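Local coordinates for protein CCMAN5 (Cellulosimicrobium cellulans, PDB 2XSG) that hydrolyses alpha-mannosidic linkages as a calcium-binding glycoside hydrolase of family 92, and enables mannose-6-phosphate modification of lysosomal enzymes produced in yeast, at residues Ser87-Pro92 with Gly122-Ile127; Gln215-Asp220 with Gly235-Phe240; Arg448-Gly453 with Thr513-Asp518; Ser458-Tyr463 with Trp540-Tyr545. One frame throughout, in Å; residues are numbered along the deposited sequence.

In the fold
Contacts 1 and 2 lie in the beta-rich N-terminal domain, contacts 3 and 4 in the helical catalytic domain, and at least about 37 Å separates the nearest atoms of the two groups. Contact 1 is a surface junction of two loops gripped by a carboxylate; contact 2, buried beneath it, pairs two strands through backbone bonds and a tryptophan over a glycine. They touch through Tyr-88 and Pro-92 on Ile-237, and Arg-91 and Pro-92 on Trp-217. Contact 3, partly buried, joins loops largely through carbonyl oxygens, whereas contact 4 is a core contact with no hydrogen bond across it. Both involve the region of helix 455-474, where Val-451 N probably bonds to Ser-458 OG.

Contact 1 (Ser87-Pro92 with Gly122-Ile127); sequences SYTARP and GTDGAI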
loop_
_atom_site.group_PDB
_atom_site.type_symbol
_atom_site.label_atom_id
_atom_site.label_comp_id
_atom_site.label_asym_id
_atom_site.label_seq_id
_atom_site.Cartn_x
_atom_site.Cartn_y
_atom_site.Cartn_z
ATOM N N SER A 87 -29.522 -22.619 12.623
ATOM C CA SER A 87 -30.366 -22.907 11.462
ATOM C C SER A 87 -31.057 -21.629 10.983
ATOM O O SER A 87 -31.306 -20.715 11.782
ATOM C CB SER A 87 -31.464 -23.907 11.855
ATOM O OG SER A 87 -30.900 -25.167 12.180
ATOM N N TYR A 88 -31.422 -21.590 9.708
ATOM C CA TYR A 88 -32.133 -20.431 9.138
ATOM C C TYR A 88 -33.372 -20.842 8.334
ATOM O O TYR A 88 -33.415 -21.934 7.749
ATOM C CB TYR A 88 -31.182 -19.610 8.258
ATOM C CG TYR A 88 -30.063 -18.916 9.031
ATOM C CD1 TYR A 88 -28.797 -19.488 9.130
ATOM C CD2 TYR A 88 -30.281 -17.689 9.662
ATOM C CE1 TYR A 88 -27.754 -18.844 9.826
ATOM C CE2 TYR A 88 -29.259 -17.048 10.368
ATOM C CZ TYR A 88 -28.002 -17.631 10.440
ATOM O OH TYR A 88 -27.005 -16.993 11.132
ATOM N N THR A 89 -34.371 -19.962 8.309
ATOM C CA THR A 89 -35.594 -20.158 7.511
ATOM C C THR A 89 -35.806 -18.955 6.583
ATOM O O THR A 89 -36.761 -18.921 5.808
ATOM C CB THR A 89 -36.879 -20.342 8.396
ATOM O OG1 THR A 89 -37.125 -19.155 9.162
ATOM C CG2 THR A 89 -36.756 -21.520 9.341
ATOM N N ALA A 90 -34.915 -17.962 6.691
ATOM C CA ALA A 90 -34.901 -16.786 5.818
ATOM C C ALA A 90 -33.462 -16.278 5.721
ATOM O O ALA A 90 -32.566 -16.830 6.370
ATOM C CB ALA A 90 -35.829 -15.678 6.354
ATOM N N ARG A 91 -33.245 -15.241 4.917
ATOM C CA ARG A 91 -31.916 -14.643 4.783
ATOM C C ARG A 91 -31.418 -14.235 6.183
ATOM O O ARG A 91 -32.174 -13.644 6.950
ATOM C CB ARG A 91 -31.957 -13.449 3.838
ATOM C CG ARG A 91 -30.575 -12.822 3.573
ATOM C CD ARG A 91 -30.255 -11.526 4.370
ATOM N NE ARG A 91 -29.131 -10.862 3.694
ATOM C CZ ARG A 91 -27.847 -11.103 3.948
ATOM N NH1 ARG A 91 -27.501 -11.926 4.939
ATOM N NH2 ARG A 91 -26.906 -10.493 3.236
ATOM N N PRO A 92 -30.165 -14.592 6.532
ATOM C CA PRO A 92 -29.688 -14.359 7.899
ATOM C C PRO A 92 -29.621 -12.884 8.259
ATOM O O PRO A 92 -29.250 -12.061 7.419
ATOM C CB PRO A 92 -28.281 -14.948 7.872
ATOM C CG PRO A 92 -28.372 -16.049 6.848
ATOM C CD PRO A 92 -29.251 -15.475 5.779
ATOM N N GLY A 122 -29.304 -22.089 17.518
ATOM C CA GLY A 122 -30.651 -21.533 17.529
ATOM C C GLY A 122 -31.171 -21.335 16.111
ATOM O O GLY A 122 -30.548 -21.796 15.150
ATOM N N THR A 123 -32.317 -20.660 15.981
ATOM C CA THR A 123 -32.981 -20.509 14.691
ATOM C C THR A 123 -33.226 -19.031 14.403
ATOM O O THR A 123 -33.817 -18.314 15.222
ATOM C CB THR A 123 -34.290 -21.345 14.618
ATOM O OG1 THR A 123 -33.972 -22.719 14.877
ATOM C CG2 THR A 123 -34.918 -21.244 13.243
ATOM N N ASP A 124 -32.714 -18.575 13.268
ATOM C CA ASP A 124 -32.850 -17.179 12.844
ATOM C C ASP A 124 -32.452 -16.167 13.937
ATOM O O ASP A 124 -31.426 -16.342 14.603
ATOM C CB ASP A 124 -34.278 -16.917 12.324
ATOM C CG ASP A 124 -34.616 -17.748 11.087
ATOM O OD1 ASP A 124 -33.922 -17.610 10.044
ATOM O OD2 ASP A 124 -35.589 -18.531 11.155
ATOM N N GLY A 125 -33.275 -15.137 14.138
ATOM C CA GLY A 125 -32.992 -14.074 15.113
ATOM C C GLY A 125 -32.794 -14.531 16.551
ATOM O O GLY A 125 -32.340 -13.766 17.405
ATOM N N ALA A 126 -33.156 -15.777 16.824
ATOM C CA ALA A 126 -32.964 -16.369 18.133
ATOM C C ALA A 126 -31.558 -16.973 18.328
ATOM O O ALA A 126 -31.235 -17.451 19.429
ATOM C CB ALA A 126 -34.041 -17.425 18.379
ATOM N N ILE A 127 -30.743 -16.987 17.273
ATOM C CA ILE A 127 -29.389 -17.547 17.370
ATOM C C ILE A 127 -28.598 -16.756 18.408
ATOM O O ILE A 127 -28.627 -15.516 18.432
ATOM C CB ILE A 127 -28.650 -17.633 15.993
ATOM C CG1 ILE A 127 -29.280 -18.716 15.116
ATOM C CG2 ILE A 127 -27.142 -17.941 16.160
ATOM C CD1 ILE A 127 -28.859 -18.638 13.677
HETATM O O HOH W 1 -33.231 -15.208 9.320
#
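The carboxylate of Asp-124 reaches from the hairpin loop between antiparallel strands 112-121 and 128-130 and takes hold of Thr-89 with both oxygens, joining two surface loops of the N-terminal domain. Asp-124 OD1 accepts the backbone N-H of Thr-89 at 3.0 Å, nearly straight at 172°, while Asp-124 OD2 accepts Thr-89 OG1 at 2.6 Å. Both bonds use syn lone pairs. They can form together because OG1 stands between the backbone N and the carbonyl carbon (chi1 63°), which brings hydroxyl and amide to the same carboxylate. Water 1 lies 2.6 Å from Asp-124 OD1 and also bonds to Arg-91 O, carrying the grip further along the loop. An alanine in place of Asp-124 would lose both bonds to Thr-89, and the 87-92 loop would probably be held less firmly here.

Behind the carboxylate, a single beta bridge fixes the backbones: Ser-87 N donates to Gly-122 O, and Asp-124 N returns a bond to Ser-87 O at 3.0 Å. The turn itself is tightened by Ile-127 N, which bonds to Asp-124 O. A CB on Gly-122 would strike the preceding carbonyl at these backbone angles, and Ala-126 O would crowd it as well.

Tyr-88 lies beneath, its hydroxyl bonded to Thr-96 and its ring touching Ile-237 of the underlying strand. Pro-92 CG rests over the centre of one ring face, 3.7 Å above the plane; on the opposite face Ile-127 CD1 comes within 3.5 Å of Tyr-88 CZ.

Contact 2 (Gln215-Asp220 with Gly235-Phe240); sequences QTWGDD and GAILTF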
loop_
_atom_site.group_PDB
_atom_site.type_symbol
_atom_site.label_atom_id
_atom_site.label_comp_id
_atom_site.label_asym_id
_atom_site.label_seq_id
_atom_site.Cartn_x
_atom_site.Cartn_y
_atom_site.Cartn_z
ATOM N N GLN A 215 -29.212 -24.286 0.570
ATOM C CA GLN A 215 -30.306 -23.395 0.253
ATOM C C GLN A 215 -29.724 -22.041 -0.110
ATOM O O GLN A 215 -28.628 -21.682 0.347
ATOM C CB GLN A 215 -31.230 -23.254 1.448
ATOM C CG GLN A 215 -32.020 -24.521 1.729
ATOM C CD GLN A 215 -33.089 -24.311 2.774
ATOM O OE1 GLN A 215 -32.811 -23.873 3.895
ATOM N NE2 GLN A 215 -34.331 -24.625 2.412
ATOM N N THR A 216 -30.446 -21.289 -0.934
ATOM C CA THR A 216 -29.959 -19.985 -1.367
ATOM C C THR A 216 -30.961 -18.920 -1.015
ATOM O O THR A 216 -32.099 -19.235 -0.684
ATOM C CB THR A 216 -29.714 -19.945 -2.874
ATOM O OG1 THR A 216 -30.955 -20.167 -3.559
ATOM C CG2 THR A 216 -28.682 -21.011 -3.279
ATOM N N TRP A 217 -30.528 -17.670 -1.078
ATOM C CA TRP A 217 -31.433 -16.524 -0.969
ATOM C C TRP A 217 -31.134 -15.448 -2.014
ATOM O O TRP A 217 -30.002 -15.313 -2.468
ATOM C CB TRP A 217 -31.408 -15.921 0.436
ATOM C CG TRP A 217 -30.214 -15.063 0.726
ATOM C CD1 TRP A 217 -30.006 -13.785 0.302
ATOM C CD2 TRP A 217 -29.073 -15.411 1.518
ATOM N NE1 TRP A 217 -28.803 -13.316 0.773
ATOM C CE2 TRP A 217 -28.210 -14.291 1.524
ATOM C CE3 TRP A 217 -28.700 -16.558 2.237
ATOM C CZ2 TRP A 217 -26.999 -14.275 2.221
ATOM C CZ3 TRP A 217 -27.479 -16.551 2.925
ATOM C CH2 TRP A 217 -26.650 -15.412 2.913
ATOM N N GLY A 218 -32.163 -14.695 -2.378
ATOM C CA GLY A 218 -32.027 -13.521 -3.217
ATOM C C GLY A 218 -32.599 -12.312 -2.496
ATOM O O GLY A 218 -32.775 -12.321 -1.245
ATOM N N ASP A 219 -32.921 -11.284 -3.275
ATOM C CA ASP A 219 -33.249 -9.960 -2.725
ATOM C C ASP A 219 -34.574 -9.856 -1.971
ATOM O O ASP A 219 -34.815 -8.862 -1.268
ATOM C CB ASP A 219 -33.183 -8.913 -3.829
ATOM C CG ASP A 219 -31.760 -8.676 -4.314
ATOM O OD1 ASP A 219 -30.970 -8.040 -3.572
ATOM O OD2 ASP A 219 -31.441 -9.136 -5.433
ATOM N N ASP A 220 -35.431 -10.857 -2.132
ATOM C CA ASP A 220 -36.676 -10.946 -1.350
ATOM C C ASP A 220 -36.469 -11.592 0.024
ATOM O O ASP A 220 -37.436 -11.856 0.728
ATOM C CB ASP A 220 -37.781 -11.671 -2.129
ATOM C CG ASP A 220 -37.460 -13.160 -2.430
ATOM O OD1 ASP A 220 -36.478 -13.732 -1.895
ATOM O OD2 ASP A 220 -38.220 -13.756 -3.236
ATOM N N GLY A 235 -27.089 -15.157 -1.457
ATOM C CA GLY A 235 -26.253 -16.012 -0.639
ATOM C C GLY A 235 -26.633 -17.469 -0.689
ATOM O O GLY A 235 -27.630 -17.843 -1.317
ATOM N N ALA A 236 -25.834 -18.293 -0.018
ATOM C CA ALA A 236 -26.101 -19.722 0.111
ATOM C C ALA A 236 -25.768 -20.195 1.524
ATOM O O ALA A 236 -24.886 -19.644 2.183
ATOM C CB ALA A 236 -25.308 -20.514 -0.927
ATOM N N ILE A 237 -26.503 -21.196 1.995
ATOM C CA ILE A 237 -26.244 -21.784 3.306
ATOM C C ILE A 237 -25.973 -23.269 3.118
ATOM O O ILE A 237 -26.807 -23.996 2.575
ATOM C CB ILE A 237 -27.402 -21.522 4.305
ATOM C CG1 ILE A 237 -27.670 -19.994 4.385
ATOM C CG2 ILE A 237 -27.080 -22.113 5.673
ATOM C CD1 ILE A 237 -28.717 -19.561 5.399
ATOM N N LEU A 238 -24.776 -23.685 3.513
ATOM C CA LEU A 238 -24.349 -25.077 3.418
ATOM C C LEU A 238 -24.578 -25.743 4.761
ATOM O O LEU A 238 -24.198 -25.192 5.785
ATOM C CB LEU A 238 -22.856 -25.153 3.062
ATOM C CG LEU A 238 -22.428 -24.497 1.739
ATOM C CD1 LEU A 238 -20.959 -24.053 1.774
ATOM C CD2 LEU A 238 -22.705 -25.422 0.537
ATOM N N THR A 239 -25.190 -26.922 4.750
ATOM C CA THR A 239 -25.441 -27.693 5.968
ATOM C C THR A 239 -24.807 -29.078 5.824
ATOM O O THR A 239 -25.003 -29.768 4.805
ATOM C CB THR A 239 -26.953 -27.792 6.284
ATOM O OG1 THR A 239 -27.514 -26.473 6.356
ATOM C CG2 THR A 239 -27.194 -28.497 7.622
ATOM N N PHE A 240 -24.037 -29.454 6.845
ATOM C CA PHE A 240 -23.271 -30.696 6.869
ATOM C C PHE A 240 -23.863 -31.717 7.846
ATOM O O PHE A 240 -24.684 -31.380 8.699
ATOM C CB PHE A 240 -21.805 -30.400 7.230
ATOM C CG PHE A 240 -21.159 -29.410 6.318
ATOM C CD1 PHE A 240 -21.318 -28.034 6.525
ATOM C CD2 PHE A 240 -20.430 -29.843 5.209
ATOM C CE1 PHE A 240 -20.729 -27.107 5.653
ATOM C CE2 PHE A 240 -19.839 -28.921 4.339
ATOM C CZ PHE A 240 -19.987 -27.555 4.563
#
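Four backbone hydrogen bonds tie the end of one strand to the start of the other. Gln-215 and Ile-237 form a hydrogen-bonded antiparallel pair, with Ile-237 N giving the shortest bond, 2.7 Å to Gln-215 O and nearly along the C=O axis. Trp-217 and Gly-235 form a second such pair. There Trp-217 N approaches Gly-235 O at 2.9 Å from 39° above the carbonyl plane, and Gly-235 N bonds back to Trp-217 O. Thr-216 and Ala-236, the non-hydrogen-bonded pair between them, bring their CA atoms to 4.1 Å and add CA-H...O contacts.

These are inner neighbours in a five-stranded antiparallel sheet of the N-terminal domain: strand 235-240 also pairs with 158-162, and 212-217 with 223-224.

The aromatic contact is a CH-pi interaction. With CG between the backbone N and the carbonyl carbon (chi1 78°), the indole of Trp-217 folds across the neighbouring strand and lies flat on Gly-235, whose CA stands 3.3 Å from the centroid of the six-membered ring. A side chain on Gly-235 would collide with Trp-217 CZ2. Arg-91 and Pro-92 pack against the opposite face of the indole.

Apolar contact continues along the Trp-217 face of the sheet, where CZ3 at the ring edge meets Ile-237 CG1 at 3.7 Å. On the reverse face Thr-216 CG2 touches Ala-236 CB at 4.1 Å.

Polar ends look elsewhere: Trp-217 NE1 bonds to Asp-233 OD1, Gln-215 NE2 to Asp-225 OD1, and Thr-216 OG1 to both Ala-226 O and Gln-229 NE2.

Contact 3 (Arg448-Gly453 with Thr513-Asp518); sequences RGYVAG and TPRAAD
This is a loop-to-loop contact on the catalytic domain, between the turn joining helices 443-448 and 455-474 and the chain that leaves strand 508-512. Tyr-450 carries it. Its OH donates to Ala-516 O at 2.8 Å, arriving nearly along the C=O axis, with that oxygen in the ring plane. The backbones meet directly where Gly-453 N bonds to Arg-515 O, 2.9 Å away and 41° above the carbonyl plane. Water 2 adds a bridge, giving a proton to Val-451 O and accepting one from Arg-515 N.

The loop belongs to a domain that is probably an (alpha/alpha)6 barrel, as expected of family 92. Gly-449, the first residue beyond helix 443-448, has positive phi and turns the chain, leaving no room for a CB beside the carbonyl oxygen of Arg-448.

The aliphatic parts of two arginines flank the tyrosine. Arg-448 CD lies over a face, 3.3 Å above the Tyr-450 ring plane and displaced from the ring centre, and a bend at chi3 (81°) returns NH1 to Tyr-450 O at 2.9 Å. On the other side of the plane, at the hydroxyl end, Arg-515 CD comes within 3.5 Å of Tyr-450 CZ. The Arg-515 guanidinium, 8° from parallel to the tyrosine ring, bonds to Lys-494 O and Gly-519 O and makes a cation-pi contact with Trp-521. Alongside, Ala-452 CB meets Ala-517 CB at 4.2 Å, while Ala-517 CA sits over one face of the Arg-448 guanidinium.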
loop_
_atom_site.group_PDB
_atom_site.type_symbol
_atom_site.label_atom_id
_atom_site.label_comp_id
_atom_site.label_asym_id
_atom_site.label_seq_id
_atom_site.Cartn_x
_atom_site.Cartn_y
_atom_site.Cartn_z
ATOM N N ARG A 448 -0.425 32.162 -18.230
ATOM C CA ARG A 448 0.140 32.633 -16.960
ATOM C C ARG A 448 1.144 31.661 -16.321
ATOM O O ARG A 448 1.987 32.064 -15.502
ATOM C CB ARG A 448 -0.970 33.058 -15.980
ATOM C CG ARG A 448 -1.599 31.909 -15.181
ATOM C CD ARG A 448 -2.633 32.415 -14.205
ATOM N NE ARG A 448 -3.930 32.665 -14.831
ATOM C CZ ARG A 448 -4.915 31.779 -14.881
ATOM N NH1 ARG A 448 -4.748 30.566 -14.354
ATOM N NH2 ARG A 448 -6.061 32.098 -15.462
ATOM N N GLY A 449 1.052 30.384 -16.694
ATOM C CA GLY A 449 1.982 29.363 -16.209
ATOM C C GLY A 449 1.579 28.590 -14.961
ATOM O O GLY A 449 2.417 27.889 -14.379
ATOM N N TYR A 450 0.306 28.680 -14.567
ATOM C CA TYR A 450 -0.186 28.007 -13.348
ATOM C C TYR A 450 -1.717 28.042 -13.216
ATOM O O TYR A 450 -2.391 28.889 -13.811
ATOM C CB TYR A 450 0.450 28.612 -12.086
ATOM C CG TYR A 450 0.173 30.094 -11.947
ATOM C CD1 TYR A 450 -0.950 30.555 -11.255
ATOM C CD2 TYR A 450 1.019 31.035 -12.539
ATOM C CE1 TYR A 450 -1.214 31.918 -11.141
ATOM C CE2 TYR A 450 0.765 32.401 -12.425
ATOM C CZ TYR A 450 -0.350 32.835 -11.738
ATOM O OH TYR A 450 -0.590 34.191 -11.639
ATOM N N VAL A 451 -2.257 27.132 -12.416
ATOM C CA VAL A 451 -3.693 27.116 -12.130
ATOM C C VAL A 451 -3.984 28.147 -11.031
ATOM O O VAL A 451 -3.433 28.057 -9.931
ATOM C CB VAL A 451 -4.164 25.704 -11.702
ATOM C CG1 VAL A 451 -5.691 25.663 -11.541
ATOM C CG2 VAL A 451 -3.693 24.651 -12.719
ATOM N N ALA A 452 -4.836 29.127 -11.349
ATOM C CA ALA A 452 -5.178 30.225 -10.436
ATOM C C ALA A 452 -5.740 29.737 -9.103
ATOM O O ALA A 452 -6.695 28.963 -9.079
ATOM C CB ALA A 452 -6.182 31.184 -11.110
ATOM N N GLY A 453 -5.160 30.198 -7.996
ATOM C CA GLY A 453 -5.636 29.812 -6.657
ATOM C C GLY A 453 -5.530 28.331 -6.287
ATOM O O GLY A 453 -6.084 27.895 -5.271
ATOM N N THR A 513 2.973 29.304 -2.670
ATOM C CA THR A 513 1.892 30.201 -2.244
ATOM C C THR A 513 0.819 30.281 -3.354
ATOM O O THR A 513 1.168 30.349 -4.533
ATOM C CB THR A 513 2.455 31.627 -1.961
ATOM O OG1 THR A 513 3.505 31.539 -1.006
ATOM C CG2 THR A 513 1.399 32.569 -1.405
ATOM N N PRO A 514 -0.487 30.262 -2.993
ATOM C CA PRO A 514 -1.484 30.404 -4.048
ATOM C C PRO A 514 -1.372 31.788 -4.727
ATOM O O PRO A 514 -1.062 32.797 -4.074
ATOM C CB PRO A 514 -2.811 30.275 -3.293
ATOM C CG PRO A 514 -2.479 30.759 -1.906
ATOM C CD PRO A 514 -1.111 30.197 -1.663
ATOM N N ARG A 515 -1.633 31.813 -6.023
ATOM C CA ARG A 515 -1.469 33.019 -6.822
ATOM C C ARG A 515 -2.704 33.229 -7.667
ATOM O O ARG A 515 -3.186 32.305 -8.324
ATOM C CB ARG A 515 -0.240 32.890 -7.709
ATOM C CG ARG A 515 0.480 34.192 -7.974
ATOM C CD ARG A 515 1.567 34.016 -9.037
ATOM N NE ARG A 515 2.239 35.295 -9.294
ATOM C CZ ARG A 515 3.417 35.433 -9.893
ATOM N NH1 ARG A 515 4.095 34.372 -10.325
ATOM N NH2 ARG A 515 3.918 36.647 -10.058
ATOM N N ALA A 516 -3.218 34.461 -7.629
ATOM C CA ALA A 516 -4.419 34.840 -8.348
ATOM C C ALA A 516 -4.172 34.857 -9.864
ATOM O O ALA A 516 -3.019 34.828 -10.324
ATOM C CB ALA A 516 -4.919 36.212 -7.857
ATOM N N ALA A 517 -5.258 34.905 -10.628
ATOM C CA ALA A 517 -5.167 34.994 -12.082
ATOM C C ALA A 517 -4.304 36.174 -12.552
ATOM O O ALA A 517 -3.497 36.016 -13.461
ATOM C CB ALA A 517 -6.559 35.032 -12.713
ATOM N N ASP A 518 -4.429 37.330 -11.894
ATOM C CA ASP A 518 -3.694 38.538 -12.307
ATOM C C ASP A 518 -2.234 38.581 -11.814
ATOM O O ASP A 518 -1.547 39.607 -11.931
ATOM C CB ASP A 518 -4.472 39.821 -11.929
ATOM C CG ASP A 518 -4.562 40.058 -10.414
ATOM O OD1 ASP A 518 -3.924 39.327 -9.622
ATOM O OD2 ASP A 518 -5.271 41.004 -10.008
HETATM O O HOH W 2 -1.866 28.950 -7.413
#

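Contact 4 (Ser458-Tyr463 with Trp540-Tyr545); sequences SVQRGY and WQYHWY
Gln-460 OE1 is gripped by two donors, Arg-408 NH1 and Trp-354 NE1, while its NE2 has a weak bond to Gly-456 O. Thus pinned on helix 455-474, in a catalytic domain probably built as an (alpha/alpha)6 barrel, the glutamine presents its CG to Tyr-545 CZ at 3.9 Å. Its side chain is about 10 Å from a bound bis-tris propane molecule.

No hydrogen bond crosses between the segments; Tyr-545 has the largest share of the contact. Its CG is anti to the backbone N (chi1 -160°), carrying the ring across the helix, with Tyr-545 CD1 3.6 Å from Val-459 O. Val-459 CG2 meets both Tyr-545 CB at 3.9 Å and, at the ring edge, Tyr-542 CD2 at 4.0 Å. A type I turn closed by Tyr-545 N to Tyr-542 O puts the two tyrosines side by side, and Tyr-542 OH bonds to Tyr-535 O. An alanine for Tyr-545 would probably loosen this packing, since the ring contacts with Val-459, Gln-460 and Tyr-463 would go.

Tyr-463, anchored through OH to Ala-682 O, sets its ring plane at 86° to that of Tyr-545 and brings CD2 to 3.3 Å from Tyr-545 O.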
loop_
_atom_site.group_PDB
_atom_site.type_symbol
_atom_site.label_atom_id
_atom_site.label_comp_id
_atom_site.label_asym_id
_atom_site.label_seq_id
_atom_site.Cartn_x
_atom_site.Cartn_y
_atom_site.Cartn_z
ATOM N N SER A 458 -1.149 22.621 -9.510
ATOM C CA SER A 458 0.024 23.076 -10.280
ATOM C C SER A 458 1.250 22.213 -10.034
ATOM O O SER A 458 1.809 21.674 -10.983
ATOM C CB SER A 458 0.360 24.550 -10.009
ATOM O OG SER A 458 -0.711 25.407 -10.402
ATOM N N VAL A 459 1.663 22.068 -8.770
ATOM C CA VAL A 459 2.837 21.245 -8.449
ATOM C C VAL A 459 2.636 19.791 -8.875
ATOM O O VAL A 459 3.583 19.119 -9.283
ATOM C CB VAL A 459 3.267 21.300 -6.933
ATOM C CG1 VAL A 459 3.775 22.690 -6.527
ATOM C CG2 VAL A 459 2.137 20.863 -6.037
ATOM N N GLN A 460 1.398 19.306 -8.785
ATOM C CA GLN A 460 1.094 17.932 -9.168
ATOM C C GLN A 460 1.262 17.690 -10.655
ATOM O O GLN A 460 1.871 16.710 -11.043
ATOM C CB GLN A 460 -0.309 17.530 -8.702
ATOM C CG GLN A 460 -0.328 17.196 -7.201
ATOM C CD GLN A 460 -1.693 16.774 -6.734
ATOM O OE1 GLN A 460 -2.109 15.651 -6.969
ATOM N NE2 GLN A 460 -2.402 17.675 -6.070
ATOM N N ARG A 461 0.727 18.591 -11.483
ATOM C CA ARG A 461 0.899 18.506 -12.918
ATOM C C ARG A 461 2.384 18.632 -13.280
ATOM O O ARG A 461 2.858 18.019 -14.245
ATOM C CB ARG A 461 0.063 19.584 -13.635
ATOM C CG ARG A 461 0.236 19.638 -15.153
ATOM C CD ARG A 461 -0.973 20.261 -15.828
ATOM N NE ARG A 461 -2.137 19.380 -15.707
ATOM C CZ ARG A 461 -3.407 19.764 -15.795
ATOM N NH1 ARG A 461 -3.720 21.034 -16.034
ATOM N NH2 ARG A 461 -4.375 18.869 -15.646
ATOM N N GLY A 462 3.107 19.434 -12.517
ATOM C CA GLY A 462 4.531 19.618 -12.753
ATOM C C GLY A 462 5.250 18.285 -12.680
ATOM O O GLY A 462 6.011 17.936 -13.585
ATOM N N TYR A 463 4.994 17.529 -11.611
ATOM C CA TYR A 463 5.613 16.217 -11.455
ATOM C C TYR A 463 5.105 15.219 -12.527
ATOM O O TYR A 463 5.889 14.455 -13.085
ATOM C CB TYR A 463 5.379 15.685 -10.041
ATOM C CG TYR A 463 6.490 14.814 -9.489
ATOM C CD1 TYR A 463 7.271 14.006 -10.328
ATOM C CD2 TYR A 463 6.749 14.774 -8.119
ATOM C CE1 TYR A 463 8.294 13.203 -9.824
ATOM C CE2 TYR A 463 7.774 13.950 -7.601
ATOM C CZ TYR A 463 8.536 13.170 -8.466
ATOM O OH TYR A 463 9.549 12.359 -7.980
ATOM N N TRP A 540 3.766 24.443 3.375
ATOM C CA TRP A 540 5.124 23.996 3.737
ATOM C C TRP A 540 5.402 22.558 3.289
ATOM O O TRP A 540 6.522 22.240 2.879
ATOM C CB TRP A 540 5.360 24.086 5.226
ATOM C CG TRP A 540 5.819 25.421 5.722
ATOM C CD1 TRP A 540 5.056 26.383 6.291
ATOM C CD2 TRP A 540 7.164 25.925 5.712
ATOM N NE1 TRP A 540 5.834 27.467 6.630
ATOM C CE2 TRP A 540 7.132 27.206 6.288
ATOM C CE3 TRP A 540 8.387 25.419 5.253
ATOM C CZ2 TRP A 540 8.275 27.992 6.438
ATOM C CZ3 TRP A 540 9.531 26.200 5.409
ATOM C CH2 TRP A 540 9.458 27.480 5.993
ATOM N N GLN A 541 4.387 21.700 3.376
ATOM C CA GLN A 541 4.535 20.280 3.031
ATOM C C GLN A 541 4.525 20.090 1.500
ATOM O O GLN A 541 5.378 19.390 0.934
ATOM C CB GLN A 541 3.441 19.455 3.728
ATOM C CG GLN A 541 3.612 19.415 5.268
ATOM C CD GLN A 541 2.335 19.063 6.028
ATOM O OE1 GLN A 541 1.295 18.773 5.427
ATOM N NE2 GLN A 541 2.411 19.077 7.372
ATOM N N TYR A 542 3.568 20.735 0.839
ATOM C CA TYR A 542 3.515 20.756 -0.620
ATOM C C TYR A 542 4.630 21.568 -1.278
ATOM O O TYR A 542 4.928 21.352 -2.458
ATOM C CB TYR A 542 2.164 21.277 -1.095
ATOM C CG TYR A 542 1.096 20.235 -1.221
ATOM C CD1 TYR A 542 0.308 19.860 -0.129
ATOM C CD2 TYR A 542 0.846 19.640 -2.444
ATOM C CE1 TYR A 542 -0.700 18.896 -0.265
ATOM C CE2 TYR A 542 -0.149 18.681 -2.591
ATOM C CZ TYR A 542 -0.918 18.323 -1.505
ATOM O OH TYR A 542 -1.888 17.374 -1.711
ATOM N N HIS A 543 5.249 22.496 -0.547
ATOM C CA HIS A 543 6.371 23.277 -1.093
ATOM C C HIS A 543 7.433 22.432 -1.835
ATOM O O HIS A 543 7.932 22.833 -2.908
ATOM C CB HIS A 543 7.048 24.144 -0.022
ATOM C CG HIS A 543 8.178 24.970 -0.562
ATOM N ND1 HIS A 543 9.499 24.700 -0.281
ATOM C CD2 HIS A 543 8.186 26.013 -1.428
ATOM C CE1 HIS A 543 10.273 25.558 -0.923
ATOM N NE2 HIS A 543 9.501 26.362 -1.632
ATOM N N TRP A 544 7.747 21.271 -1.257
ATOM C CA TRP A 544 8.826 20.389 -1.701
ATOM C C TRP A 544 8.373 19.391 -2.781
ATOM O O TRP A 544 9.145 18.513 -3.167
ATOM C CB TRP A 544 9.428 19.623 -0.498
ATOM C CG TRP A 544 9.720 20.508 0.688
ATOM C CD1 TRP A 544 8.969 20.642 1.821
ATOM C CD2 TRP A 544 10.847 21.390 0.845
ATOM N NE1 TRP A 544 9.559 21.557 2.678
ATOM C CE2 TRP A 544 10.704 22.036 2.097
ATOM C CE3 TRP A 544 11.958 21.704 0.041
ATOM C CZ2 TRP A 544 11.631 22.971 2.568
ATOM C CZ3 TRP A 544 12.871 22.644 0.502
ATOM C CH2 TRP A 544 12.694 23.271 1.755
ATOM N N TYR A 545 7.136 19.527 -3.267
ATOM C CA TYR A 545 6.531 18.489 -4.112
ATOM C C TYR A 545 7.293 18.171 -5.393
ATOM O O TYR A 545 7.403 16.993 -5.793
ATOM C CB TYR A 545 5.069 18.810 -4.447
ATOM C CG TYR A 545 4.271 17.605 -4.896
ATOM C CD1 TYR A 545 4.211 17.236 -6.246
ATOM C CD2 TYR A 545 3.565 16.832 -3.974
ATOM C CE1 TYR A 545 3.465 16.127 -6.659
ATOM C CE2 TYR A 545 2.811 15.719 -4.382
ATOM C CZ TYR A 545 2.776 15.372 -5.713
ATOM O OH TYR A 545 2.035 14.273 -6.096
#